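Local coordinates for protein TAF6 (Antonospora locustae, PDB 4ATG) that probably serves as a subunit of the general transcription factor TFIID, its HEAT-repeat C-terminal domain taking part in Taf6-Taf9 complex formation, at residues Lys25-Ile29 / Thr65-Leu69; Ile29-Glu35 / Ser72-His78; Leu38-Pro43 / Val79-Tyr84; Ala111-Lys115 / Tyr155-Leu160. All coordinates share one frame. Residue numbers count along the deposited sequence, not the author numbering.

Interaction 1 (Lys25-Ile29 / Thr65-Leu69); sequences KDIAI and TCIAL
Two helical segments run side by side in the same direction, as equivalent helices of successive repeats do in a HEAT-repeat domain. Their axes come within 9.9 Å and make an angle of 20°. K25 lies level with T65 (CA to CA 7.0 Å) and I29 with L69 (CA to CA 5.3 Å). At the start of 65-69, T65 points toward the first helix. Its OG1 is 3.4 Å from CD of K25, and its CG2 is 4.2 Å from CD1 of I29. T65 OG1 is hydrogen-bonded to O of E61 in its own helix. K25 takes chi1 p, and its far end makes a long salt bridge with D26 (NZ to OD2 3.7 Å). A68 comes next; its CB meets CD1 of I29 at 3.7 Å. I29 is mt and loses the most surface here. L69, also mt, brings CD2 to 3.7 Å from CA and 3.9 Å from CG1 of I29. The same CD2 is 3.8 Å from O of A28. I20 of helix 7-20 also touches T65 and L69. The chemistry is chiefly apolar: I29 packs on A68 and L69, and van der Waals packing, not polar bonding, joins these segments.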
loop_
_atom_site.group_PDB
_atom_site.type_symbol
_atom_site.label_atom_id
_atom_site.label_comp_id
_atom_site.label_asym_id
_atom_site.label_seq_id
_atom_site.Cartn_x
_atom_site.Cartn_y
_atom_site.Cartn_z
ATOM N N LYS A 25 7.106 -11.507 14.525
ATOM C CA LYS A 25 6.822 -10.529 13.464
ATOM C C LYS A 25 6.953 -9.089 13.932
ATOM O O LYS A 25 7.372 -8.248 13.153
ATOM C CB LYS A 25 5.446 -10.792 12.807
ATOM C CG LYS A 25 4.276 -10.722 13.774
ATOM C CD LYS A 25 2.932 -10.764 13.074
ATOM C CE LYS A 25 1.790 -10.889 14.062
ATOM N NZ LYS A 25 1.772 -9.770 15.041
ATOM N N ASP A 26 6.588 -8.791 15.197
ATOM C CA ASP A 26 6.690 -7.423 15.714
ATOM C C ASP A 26 8.162 -6.966 15.898
ATOM O O ASP A 26 8.479 -5.783 15.723
ATOM C CB ASP A 26 5.867 -7.278 16.989
ATOM C CG ASP A 26 4.362 -7.304 16.740
ATOM O OD1 ASP A 26 3.915 -6.768 15.699
ATOM O OD2 ASP A 26 3.637 -7.843 17.581
ATOM N N ILE A 27 9.052 -7.908 16.244
ATOM C CA ILE A 27 10.500 -7.643 16.356
ATOM C C ILE A 27 11.039 -7.320 14.968
ATOM O O ILE A 27 11.776 -6.335 14.816
ATOM C CB ILE A 27 11.249 -8.853 17.004
ATOM C CG1 ILE A 27 10.700 -9.129 18.414
ATOM C CG2 ILE A 27 12.763 -8.566 17.067
ATOM C CD1 ILE A 27 11.107 -10.500 19.012
ATOM N N ALA A 28 10.655 -8.113 13.941
ATOM C CA ALA A 28 11.091 -7.850 12.554
ATOM C C ALA A 28 10.653 -6.449 12.084
ATOM O O ALA A 28 11.436 -5.729 11.463
ATOM C CB ALA A 28 10.518 -8.917 11.615
ATOM N N ILE A 29 9.411 -6.051 12.400
ATOM C CA ILE A 29 8.884 -4.715 12.034
ATOM C C ILE A 29 9.743 -3.654 12.723
ATOM O O ILE A 29 10.161 -2.686 12.079
ATOM C CB ILE A 29 7.373 -4.609 12.407
ATOM C CG1 ILE A 29 6.521 -5.538 11.501
ATOM C CG2 ILE A 29 6.866 -3.161 12.325
ATOM C CD1 ILE A 29 5.075 -5.791 12.029
ATOM N N THR A 65 1.407 -7.484 8.217
ATOM C CA THR A 65 2.853 -7.480 8.528
ATOM C C THR A 65 3.645 -6.907 7.358
ATOM O O THR A 65 4.536 -6.107 7.593
ATOM C CB THR A 65 3.334 -8.902 8.898
ATOM O OG1 THR A 65 2.595 -9.313 10.044
ATOM C CG2 THR A 65 4.819 -8.957 9.262
ATOM N N CYS A 66 3.305 -7.283 6.110
ATOM C CA CYS A 66 3.998 -6.783 4.900
ATOM C C CYS A 66 3.875 -5.282 4.771
ATOM O O CYS A 66 4.866 -4.603 4.525
ATOM C CB CYS A 66 3.478 -7.491 3.662
ATOM S SG CYS A 66 3.956 -9.235 3.578
ATOM N N ILE A 67 2.663 -4.763 4.991
ATOM C CA ILE A 67 2.393 -3.319 4.927
ATOM C C ILE A 67 3.206 -2.602 6.001
ATOM O O ILE A 67 3.793 -1.555 5.733
ATOM C CB ILE A 67 0.856 -3.093 5.064
ATOM C CG1 ILE A 67 0.116 -3.660 3.824
ATOM C CG2 ILE A 67 0.533 -1.585 5.255
ATOM C CD1 ILE A 67 -1.449 -3.979 4.104
ATOM N N ALA A 68 3.241 -3.168 7.222
ATOM C CA ALA A 68 3.987 -2.588 8.358
ATOM C C ALA A 68 5.478 -2.603 8.090
ATOM O O ALA A 68 6.140 -1.645 8.462
ATOM C CB ALA A 68 3.666 -3.343 9.647
ATOM N N LEU A 69 6.009 -3.664 7.410
ATOM C CA LEU A 69 7.441 -3.716 7.064
ATOM C C LEU A 69 7.770 -2.620 6.056
ATOM O O LEU A 69 8.834 -1.990 6.143
ATOM C CB LEU A 69 7.824 -5.092 6.517
ATOM C CG LEU A 69 7.818 -6.245 7.561
ATOM C CD1 LEU A 69 8.006 -7.584 6.846
ATOM C CD2 LEU A 69 8.950 -6.076 8.545
#

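Interaction 2 (Ile29-Glu35 / Ser72-His78); sequences IECLEKE and SLIKNKH
N76 overlaps the end of helix 25-34 and ties it to the turn after helix 60-75, within the HEAT-repeat fold. N76, the first non-helical residue after its helix, has chi1 t. Its ND2 donates to O of L32 (2.8 Å) and to O of E35 (3.0 Å). Its OD1 accepts from N of H78 (2.8 Å), forming an Asx turn. E35 likewise leaves helical phi/psi, so both helices finish here. E33 lies level with S72 (CA to CA 4.1 Å), and E35 with H78 (CA to CA 7.0 Å). This closeness allows a CA-H...O contact from E33 CA to S72 O (3.4 Å). S72, chi1 m, donates OG to O of I29 at 2.7 Å. L32 and L73, both mt, pack CB to CD2 at 4.0 Å. Waters finish the seam: one joins E33 O (2.7 Å) to K77 N (3.0 Å), another E35 O (2.8 Å) to H78 O (2.9 Å). A third donates to both OE1 of E33 and OG of S72, each at 2.7 Å.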
loop_
_atom_site.group_PDB
_atom_site.type_symbol
_atom_site.label_atom_id
_atom_site.label_comp_id
_atom_site.label_asym_id
_atom_site.label_seq_id
_atom_site.Cartn_x
_atom_site.Cartn_y
_atom_site.Cartn_z
ATOM N N ILE A 29 9.411 -6.051 12.400
ATOM C CA ILE A 29 8.884 -4.715 12.034
ATOM C C ILE A 29 9.743 -3.654 12.723
ATOM O O ILE A 29 10.161 -2.686 12.079
ATOM C CB ILE A 29 7.373 -4.609 12.407
ATOM C CG1 ILE A 29 6.521 -5.538 11.501
ATOM C CG2 ILE A 29 6.866 -3.161 12.325
ATOM C CD1 ILE A 29 5.075 -5.791 12.029
ATOM N N GLU A 30 10.035 -3.846 14.026
ATOM C CA GLU A 30 10.899 -2.885 14.750
ATOM C C GLU A 30 12.297 -2.837 14.122
ATOM O O GLU A 30 12.844 -1.740 13.955
ATOM C CB GLU A 30 11.014 -3.235 16.251
ATOM C CG GLU A 30 11.883 -2.263 17.053
ATOM C CD GLU A 30 11.336 -0.878 17.367
ATOM O OE1 GLU A 30 10.282 -0.495 16.808
ATOM O OE2 GLU A 30 11.982 -0.166 18.171
ATOM N N CYS A 31 12.915 -4.019 13.836
ATOM C CA CYS A 31 14.261 -4.068 13.237
ATOM C C CYS A 31 14.347 -3.252 11.965
ATOM O O CYS A 31 15.351 -2.583 11.764
ATOM C CB CYS A 31 14.715 -5.502 12.974
ATOM S SG CYS A 31 15.064 -6.450 14.475
ATOM N N LEU A 32 13.354 -3.377 11.069
ATOM C CA LEU A 32 13.406 -2.671 9.782
ATOM C C LEU A 32 13.197 -1.166 9.904
ATOM O O LEU A 32 13.574 -0.437 8.995
ATOM C CB LEU A 32 12.496 -3.305 8.717
ATOM C CG LEU A 32 12.857 -4.744 8.259
ATOM C CD1 LEU A 32 12.257 -5.035 6.905
ATOM C CD2 LEU A 32 14.351 -4.993 8.267
ATOM N N GLU A 33 12.661 -0.701 11.030
ATOM C CA GLU A 33 12.529 0.737 11.274
ATOM C C GLU A 33 13.766 1.285 11.981
ATOM O O GLU A 33 14.087 2.455 11.816
ATOM C CB GLU A 33 11.328 1.036 12.179
ATOM C CG GLU A 33 11.015 2.526 12.139
ATOM C CD GLU A 33 9.977 3.064 13.090
ATOM O OE1 GLU A 33 9.063 2.303 13.467
ATOM O OE2 GLU A 33 10.054 4.270 13.421
ATOM N N LYS A 34 14.440 0.464 12.807
ATOM C CA LYS A 34 15.506 1.011 13.649
ATOM C C LYS A 34 16.937 0.686 13.271
ATOM O O LYS A 34 17.844 1.439 13.640
ATOM C CB LYS A 34 15.261 0.645 15.136
ATOM C CG LYS A 34 13.949 1.190 15.724
ATOM C CD LYS A 34 13.953 2.707 15.843
ATOM C CE LYS A 34 12.633 3.247 16.320
ATOM N NZ LYS A 34 12.711 4.715 16.527
ATOM N N GLU A 35 17.164 -0.454 12.641
ATOM C CA GLU A 35 18.534 -0.913 12.366
ATOM C C GLU A 35 19.274 -0.122 11.325
ATOM O O GLU A 35 18.693 0.230 10.290
ATOM C CB GLU A 35 18.532 -2.416 12.001
ATOM C CG GLU A 35 19.854 -3.142 12.179
ATOM C CD GLU A 35 20.405 -3.252 13.596
ATOM O OE1 GLU A 35 19.661 -3.678 14.504
ATOM O OE2 GLU A 35 21.600 -2.955 13.787
ATOM N N SER A 72 8.004 0.553 7.982
ATOM C CA SER A 72 9.222 0.606 8.803
ATOM C C SER A 72 10.387 1.077 7.937
ATOM O O SER A 72 11.147 1.932 8.362
ATOM C CB SER A 72 9.566 -0.770 9.378
ATOM O OG SER A 72 8.739 -1.126 10.476
ATOM N N LEU A 73 10.535 0.509 6.734
ATOM C CA LEU A 73 11.660 0.898 5.852
ATOM C C LEU A 73 11.509 2.367 5.415
ATOM O O LEU A 73 12.491 3.127 5.416
ATOM C CB LEU A 73 11.682 -0.023 4.624
ATOM C CG LEU A 73 12.128 -1.480 4.853
ATOM C CD1 LEU A 73 11.992 -2.279 3.531
ATOM C CD2 LEU A 73 13.568 -1.544 5.319
ATOM N N ILE A 74 10.263 2.789 5.137
ATOM C CA ILE A 74 9.994 4.199 4.762
ATOM C C ILE A 74 10.409 5.141 5.908
ATOM O O ILE A 74 10.978 6.208 5.653
ATOM C CB ILE A 74 8.494 4.380 4.363
ATOM C CG1 ILE A 74 8.183 3.673 3.033
ATOM C CG2 ILE A 74 8.096 5.895 4.267
ATOM C CD1 ILE A 74 6.694 3.461 2.816
ATOM N N LYS A 75 10.134 4.749 7.165
ATOM C CA LYS A 75 10.459 5.562 8.362
ATOM C C LYS A 75 11.884 5.454 8.909
ATOM O O LYS A 75 12.280 6.263 9.754
ATOM C CB LYS A 75 9.476 5.265 9.511
ATOM C CG LYS A 75 8.019 5.691 9.241
ATOM C CD LYS A 75 7.819 7.207 9.165
ATOM C CE LYS A 75 7.594 7.881 10.503
ATOM N NZ LYS A 75 7.182 9.307 10.338
ATOM N N ASN A 76 12.627 4.444 8.487
ATOM C CA ASN A 76 13.986 4.206 8.989
ATOM C C ASN A 76 14.927 5.339 8.637
ATOM O O ASN A 76 15.196 5.595 7.469
ATOM C CB ASN A 76 14.500 2.814 8.532
ATOM C CG ASN A 76 15.769 2.348 9.197
ATOM O OD1 ASN A 76 16.604 3.146 9.621
ATOM N ND2 ASN A 76 15.934 1.028 9.328
ATOM N N LYS A 77 15.393 6.057 9.667
ATOM C CA LYS A 77 16.320 7.190 9.489
ATOM C C LYS A 77 17.696 6.744 8.901
ATOM O O LYS A 77 18.472 7.578 8.425
ATOM C CB LYS A 77 16.474 7.966 10.820
ATOM C CG LYS A 77 17.326 7.265 11.876
ATOM C CD LYS A 77 17.466 8.138 13.144
ATOM C CE LYS A 77 18.529 7.633 14.090
ATOM N NZ LYS A 77 18.517 8.390 15.366
ATOM N N HIS A 78 17.980 5.425 8.929
ATOM C CA HIS A 78 19.234 4.860 8.416
ATOM C C HIS A 78 19.067 4.210 7.054
ATOM O O HIS A 78 19.920 3.431 6.628
ATOM C CB HIS A 78 19.822 3.844 9.415
ATOM C CG HIS A 78 20.020 4.365 10.800
ATOM N ND1 HIS A 78 20.972 5.339 11.081
ATOM C CD2 HIS A 78 19.425 3.981 11.956
ATOM C CE1 HIS A 78 20.921 5.517 12.395
ATOM N NE2 HIS A 78 20.019 4.702 12.965
HETATM O O HOH W 1 14.883 4.982 12.394
HETATM O O HOH W 2 7.551 0.334 12.386
HETATM O O HOH W 3 12.224 5.957 12.877
HETATM O O HOH W 4 17.827 3.472 15.170
HETATM O O HOH W 5 19.538 0.789 7.678
#

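Interaction 3 (Leu38-Pro43 / Val79-Tyr84); sequences LQQLVP and VFIDPY
L38 opens a helically coiled lead into helix 42-55. Its CB packs on CG2 of V79 at 4.4 Å. Across from it, V79 and F80 are extended and 81-83 turn helically. Q39 makes the main polar link. Its CA lies 5.6 Å from CA of V79, and its side chain has chi1 t and chi2 p. This brings the amide onto the backbone of F80 in a two-bond pairing: F80 N donates to Q39 OE1 (2.9 Å), and Q39 NE2 donates to F80 O (3.0 Å). Both bonds are nearly straight, at 173°. A water also joins Q39 NE2 (3.0 Å) to Y84 OH (2.7 Å). V42, chi1 t, points toward 79-84. Its CG2 meets CG1 of V79 at 3.9 Å, and its CG1 meets CD1 of I81 at 4.0 Å. CG1 also makes a CH-pi contact over the Y84 ring, 4.0 Å from the centroid. P43 sets CB 3.7 Å from CE1 of Y84; the two CA atoms are 7.1 Å apart. The contact thus joins two equivalent interhelical connections of neighbouring HEAT repeats: the lead into helix 42-55 and the link from helix 60-75 to helix 85-97. L38 and L41 also touch helix 7-20, while I81 touches helices 60-75 and 104-121.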
loop_
_atom_site.group_PDB
_atom_site.type_symbol
_atom_site.label_atom_id
_atom_site.label_comp_id
_atom_site.label_asym_id
_atom_site.label_seq_id
_atom_site.Cartn_x
_atom_site.Cartn_y
_atom_site.Cartn_z
ATOM N N LEU A 38 21.278 -1.305 6.673
ATOM C CA LEU A 38 20.387 -2.146 5.861
ATOM C C LEU A 38 20.250 -1.726 4.404
ATOM O O LEU A 38 19.563 -2.427 3.654
ATOM C CB LEU A 38 18.956 -2.162 6.458
ATOM C CG LEU A 38 18.780 -2.589 7.912
ATOM C CD1 LEU A 38 17.317 -2.356 8.368
ATOM C CD2 LEU A 38 19.196 -4.012 8.102
ATOM N N GLN A 39 20.834 -0.579 3.991
ATOM C CA GLN A 39 20.626 -0.093 2.622
ATOM C C GLN A 39 20.764 -1.170 1.522
ATOM O O GLN A 39 19.921 -1.243 0.617
ATOM C CB GLN A 39 21.476 1.155 2.308
ATOM C CG GLN A 39 21.032 1.860 0.989
ATOM C CD GLN A 39 19.669 2.526 1.081
ATOM O OE1 GLN A 39 19.136 2.741 2.168
ATOM N NE2 GLN A 39 19.113 2.954 -0.047
ATOM N N GLN A 40 21.836 -1.965 1.572
ATOM C CA GLN A 40 22.060 -3.010 0.553
ATOM C C GLN A 40 20.909 -4.027 0.499
ATOM O O GLN A 40 20.634 -4.592 -0.560
ATOM C CB GLN A 40 23.357 -3.760 0.836
ATOM C CG GLN A 40 24.554 -3.350 0.009
ATOM C CD GLN A 40 25.644 -4.377 0.249
ATOM O OE1 GLN A 40 26.281 -4.402 1.298
ATOM N NE2 GLN A 40 25.757 -5.350 -0.637
ATOM N N LEU A 41 20.259 -4.275 1.653
ATOM C CA LEU A 41 19.152 -5.229 1.756
ATOM C C LEU A 41 17.829 -4.685 1.296
ATOM O O LEU A 41 16.939 -5.456 0.943
ATOM C CB LEU A 41 19.006 -5.699 3.230
ATOM C CG LEU A 41 20.173 -6.506 3.782
ATOM C CD1 LEU A 41 19.833 -7.068 5.160
ATOM C CD2 LEU A 41 20.463 -7.654 2.914
ATOM N N VAL A 42 17.654 -3.366 1.389
ATOM C CA VAL A 42 16.409 -2.678 0.997
ATOM C C VAL A 42 15.752 -3.189 -0.310
ATOM O O VAL A 42 14.598 -3.610 -0.250
ATOM C CB VAL A 42 16.532 -1.127 1.088
ATOM C CG1 VAL A 42 15.294 -0.454 0.480
ATOM C CG2 VAL A 42 16.686 -0.701 2.548
ATOM N N PRO A 43 16.416 -3.190 -1.484
ATOM C CA PRO A 43 15.741 -3.692 -2.699
ATOM C C PRO A 43 15.269 -5.145 -2.583
ATOM O O PRO A 43 14.239 -5.511 -3.145
ATOM C CB PRO A 43 16.827 -3.555 -3.790
ATOM C CG PRO A 43 18.104 -3.444 -3.062
ATOM C CD PRO A 43 17.770 -2.693 -1.811
ATOM N N VAL A 79 17.947 4.489 6.375
ATOM C CA VAL A 79 17.654 3.974 5.040
ATOM C C VAL A 79 17.357 5.199 4.147
ATOM O O VAL A 79 16.835 6.193 4.640
ATOM C CB VAL A 79 16.434 3.015 5.131
ATOM C CG1 VAL A 79 15.695 2.849 3.806
ATOM C CG2 VAL A 79 16.836 1.634 5.711
ATOM N N PHE A 80 17.658 5.098 2.848
ATOM C CA PHE A 80 17.313 6.117 1.848
ATOM C C PHE A 80 16.304 5.453 0.947
ATOM O O PHE A 80 16.669 4.652 0.083
ATOM C CB PHE A 80 18.557 6.558 1.056
ATOM C CG PHE A 80 18.245 7.607 0.021
ATOM C CD1 PHE A 80 17.614 8.791 0.376
ATOM C CD2 PHE A 80 18.596 7.420 -1.310
ATOM C CE1 PHE A 80 17.333 9.773 -0.589
ATOM C CE2 PHE A 80 18.351 8.418 -2.268
ATOM C CZ PHE A 80 17.697 9.578 -1.907
ATOM N N ILE A 81 15.029 5.700 1.217
ATOM C CA ILE A 81 13.925 5.005 0.547
ATOM C C ILE A 81 13.521 5.545 -0.797
ATOM O O ILE A 81 12.907 4.823 -1.585
ATOM C CB ILE A 81 12.719 4.888 1.528
ATOM C CG1 ILE A 81 11.814 3.661 1.219
ATOM C CG2 ILE A 81 11.873 6.197 1.577
ATOM C CD1 ILE A 81 12.531 2.245 1.387
ATOM N N ASP A 82 13.784 6.831 -1.058
ATOM C CA ASP A 82 13.352 7.476 -2.310
ATOM C C ASP A 82 13.510 6.660 -3.597
ATOM O O ASP A 82 12.540 6.626 -4.347
ATOM C CB ASP A 82 13.973 8.867 -2.498
ATOM C CG ASP A 82 13.801 9.817 -1.320
ATOM O OD1 ASP A 82 13.875 9.344 -0.155
ATOM O OD2 ASP A 82 13.701 11.049 -1.559
ATOM N N PRO A 83 14.655 5.978 -3.868
ATOM C CA PRO A 83 14.778 5.198 -5.123
ATOM C C PRO A 83 13.855 3.993 -5.244
ATOM O O PRO A 83 13.771 3.408 -6.321
ATOM C CB PRO A 83 16.239 4.715 -5.110
ATOM C CG PRO A 83 16.938 5.539 -4.093
ATOM C CD PRO A 83 15.890 5.851 -3.064
ATOM N N TYR A 84 13.179 3.627 -4.155
ATOM C CA TYR A 84 12.345 2.428 -4.099
ATOM C C TYR A 84 10.868 2.702 -3.975
ATOM O O TYR A 84 10.085 1.761 -4.017
ATOM C CB TYR A 84 12.832 1.506 -2.958
ATOM C CG TYR A 84 14.301 1.178 -3.101
ATOM C CD1 TYR A 84 14.748 0.301 -4.089
ATOM C CD2 TYR A 84 15.256 1.807 -2.307
ATOM C CE1 TYR A 84 16.108 0.037 -4.261
ATOM C CE2 TYR A 84 16.617 1.540 -2.466
ATOM C CZ TYR A 84 17.037 0.674 -3.459
ATOM O OH TYR A 84 18.377 0.449 -3.662
HETATM O O HOH W 6 20.222 2.086 -2.665
#

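Interaction 4 (Ala111-Lys115 / Tyr155-Leu160); sequences ADIVK and YCLSIL
K115, I159 and A111 lose the most surface in this contact between helices of the HEAT-repeat array that run in the same general direction. The axes approach to 9.2 Å and cross at -36°. A111 lies level with C156 (CA to CA 4.9 Å), and K115 with L160 (CA to CA 5.5 Å). A111 points toward the other helix, and its short side chain permits this closeness. Its CB meets CB of C156 at 3.7 Å and CD2 of Y155, at the ring edge, at 3.9 Å. I159 also points across, with chi1 p and chi2 t. Its CD1 sits 3.6 Å from O of A111, 3.5 Å from OD1 of D112 and 3.8 Å from CB of K115. V114, chi1 t, adds CG1 against SG of C156 at 3.8 Å. V114 and C156 also touch helices 85-97 and 128-140, so this edge continues into the core between the helix layers. L160, mt, places CD2 4.1 Å from CB of K115. K115 is extended through chi1, chi2 and chi3, all t, with chi4 p. Its amine reaches carbonyls at the C-terminal end of segment 155-160 and also forms a salt bridge with D119 in its own helix. K115 NZ donates to O of I159 at 2.9 Å, and weakly to O of L160 at 3.1 Å.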
loop_
_atom_site.group_PDB
_atom_site.type_symbol
_atom_site.label_atom_id
_atom_site.label_comp_id
_atom_site.label_asym_id
_atom_site.label_seq_id
_atom_site.Cartn_x
_atom_site.Cartn_y
_atom_site.Cartn_z
ATOM N N ALA A 111 -3.974 1.661 2.349
ATOM C CA ALA A 111 -4.366 2.991 1.849
ATOM C C ALA A 111 -3.747 4.099 2.717
ATOM O O ALA A 111 -3.332 5.132 2.184
ATOM C CB ALA A 111 -5.892 3.130 1.838
ATOM N N ASP A 112 -3.649 3.866 4.049
ATOM C CA ASP A 112 -3.035 4.798 4.990
ATOM C C ASP A 112 -1.556 5.019 4.663
ATOM O O ASP A 112 -1.052 6.144 4.792
ATOM C CB ASP A 112 -3.178 4.281 6.410
ATOM C CG ASP A 112 -4.616 4.251 6.905
ATOM O OD1 ASP A 112 -5.457 5.003 6.346
ATOM O OD2 ASP A 112 -4.898 3.490 7.857
ATOM N N ILE A 113 -0.864 3.952 4.231
ATOM C CA ILE A 113 0.562 4.068 3.872
ATOM C C ILE A 113 0.698 4.759 2.545
ATOM O O ILE A 113 1.596 5.596 2.384
ATOM C CB ILE A 113 1.329 2.709 3.966
ATOM C CG1 ILE A 113 1.052 2.029 5.358
ATOM C CG2 ILE A 113 2.869 2.939 3.764
ATOM C CD1 ILE A 113 1.360 2.882 6.607
ATOM N N VAL A 114 -0.193 4.456 1.597
ATOM C CA VAL A 114 -0.193 5.182 0.309
ATOM C C VAL A 114 -0.364 6.682 0.582
ATOM O O VAL A 114 0.289 7.501 -0.074
ATOM C CB VAL A 114 -1.291 4.681 -0.658
ATOM C CG1 VAL A 114 -1.446 5.604 -1.882
ATOM C CG2 VAL A 114 -1.014 3.251 -1.101
ATOM N N LYS A 115 -1.244 7.041 1.532
ATOM C CA LYS A 115 -1.467 8.456 1.883
ATOM C C LYS A 115 -0.193 9.083 2.453
ATOM O O LYS A 115 0.162 10.194 2.089
ATOM C CB LYS A 115 -2.626 8.619 2.873
ATOM C CG LYS A 115 -2.706 10.057 3.447
ATOM C CD LYS A 115 -3.849 10.251 4.423
ATOM C CE LYS A 115 -3.830 11.646 5.042
ATOM N NZ LYS A 115 -3.687 12.710 4.002
ATOM N N TYR A 155 -11.891 4.572 -0.812
ATOM C CA TYR A 155 -11.402 4.871 0.540
ATOM C C TYR A 155 -10.060 5.569 0.453
ATOM O O TYR A 155 -9.875 6.592 1.102
ATOM C CB TYR A 155 -11.267 3.602 1.397
ATOM C CG TYR A 155 -10.805 3.932 2.796
ATOM C CD1 TYR A 155 -11.702 4.400 3.751
ATOM C CD2 TYR A 155 -9.458 3.856 3.143
ATOM C CE1 TYR A 155 -11.275 4.769 5.024
ATOM C CE2 TYR A 155 -9.018 4.226 4.419
ATOM C CZ TYR A 155 -9.935 4.677 5.354
ATOM O OH TYR A 155 -9.537 5.030 6.618
ATOM N N CYS A 156 -9.136 5.035 -0.368
ATOM C CA CYS A 156 -7.809 5.636 -0.521
ATOM C C CYS A 156 -7.898 7.058 -1.070
ATOM O O CYS A 156 -7.316 7.957 -0.467
ATOM C CB CYS A 156 -6.890 4.766 -1.369
ATOM S SG CYS A 156 -5.159 5.284 -1.325
ATOM N N LEU A 157 -8.689 7.275 -2.153
ATOM C CA LEU A 157 -8.895 8.611 -2.702
ATOM C C LEU A 157 -9.424 9.572 -1.643
ATOM O O LEU A 157 -8.947 10.715 -1.537
ATOM C CB LEU A 157 -9.916 8.562 -3.852
ATOM C CG LEU A 157 -9.385 8.029 -5.204
ATOM C CD1 LEU A 157 -10.528 7.809 -6.183
ATOM C CD2 LEU A 157 -8.376 9.013 -5.832
ATOM N N SER A 158 -10.399 9.098 -0.840
ATOM C CA SER A 158 -11.084 9.906 0.172
ATOM C C SER A 158 -10.164 10.478 1.256
ATOM O O SER A 158 -10.481 11.520 1.844
ATOM C CB SER A 158 -12.214 9.102 0.806
ATOM O OG SER A 158 -11.781 8.283 1.883
ATOM N N ILE A 159 -9.043 9.787 1.549
ATOM C CA ILE A 159 -8.151 10.256 2.619
ATOM C C ILE A 159 -6.936 11.075 2.104
ATOM O O ILE A 159 -6.205 11.634 2.924
ATOM C CB ILE A 159 -7.705 9.074 3.536
ATOM C CG1 ILE A 159 -6.776 8.102 2.769
ATOM C CG2 ILE A 159 -8.940 8.356 4.178
ATOM C CD1 ILE A 159 -5.968 7.103 3.656
ATOM N N LEU A 160 -6.690 11.118 0.784
ATOM C CA LEU A 160 -5.496 11.828 0.261
ATOM C C LEU A 160 -5.447 13.324 0.589
ATOM O O LEU A 160 -4.474 13.786 1.191
ATOM C CB LEU A 160 -5.287 11.582 -1.236
ATOM C CG LEU A 160 -5.043 10.125 -1.631
ATOM C CD1 LEU A 160 -5.008 9.949 -3.151
ATOM C CD2 LEU A 160 -3.788 9.556 -0.924
#

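In the fold
All four contacts belong to one HEAT-repeat domain. Interactions 1 and 2 follow one another along helices 25-34 and 60-75, share I29, and have centres 10 Å apart. Interaction 3 lies another 10 Å from interaction 2, where the connections after those helices meet; L38 packs on L32 and N76. Their first segments all precede their second segments along the chain, and together they join neighbouring repeats along a helix pair and the turns that follow. Interaction 4 comes later in sequence, with its centre 20 to 23 Å from the others. I113 on helix 104-121 packs on I67 and I74 of helix 60-75. Contact thus passes from repeat to repeat, consistent with a continuous solenoid.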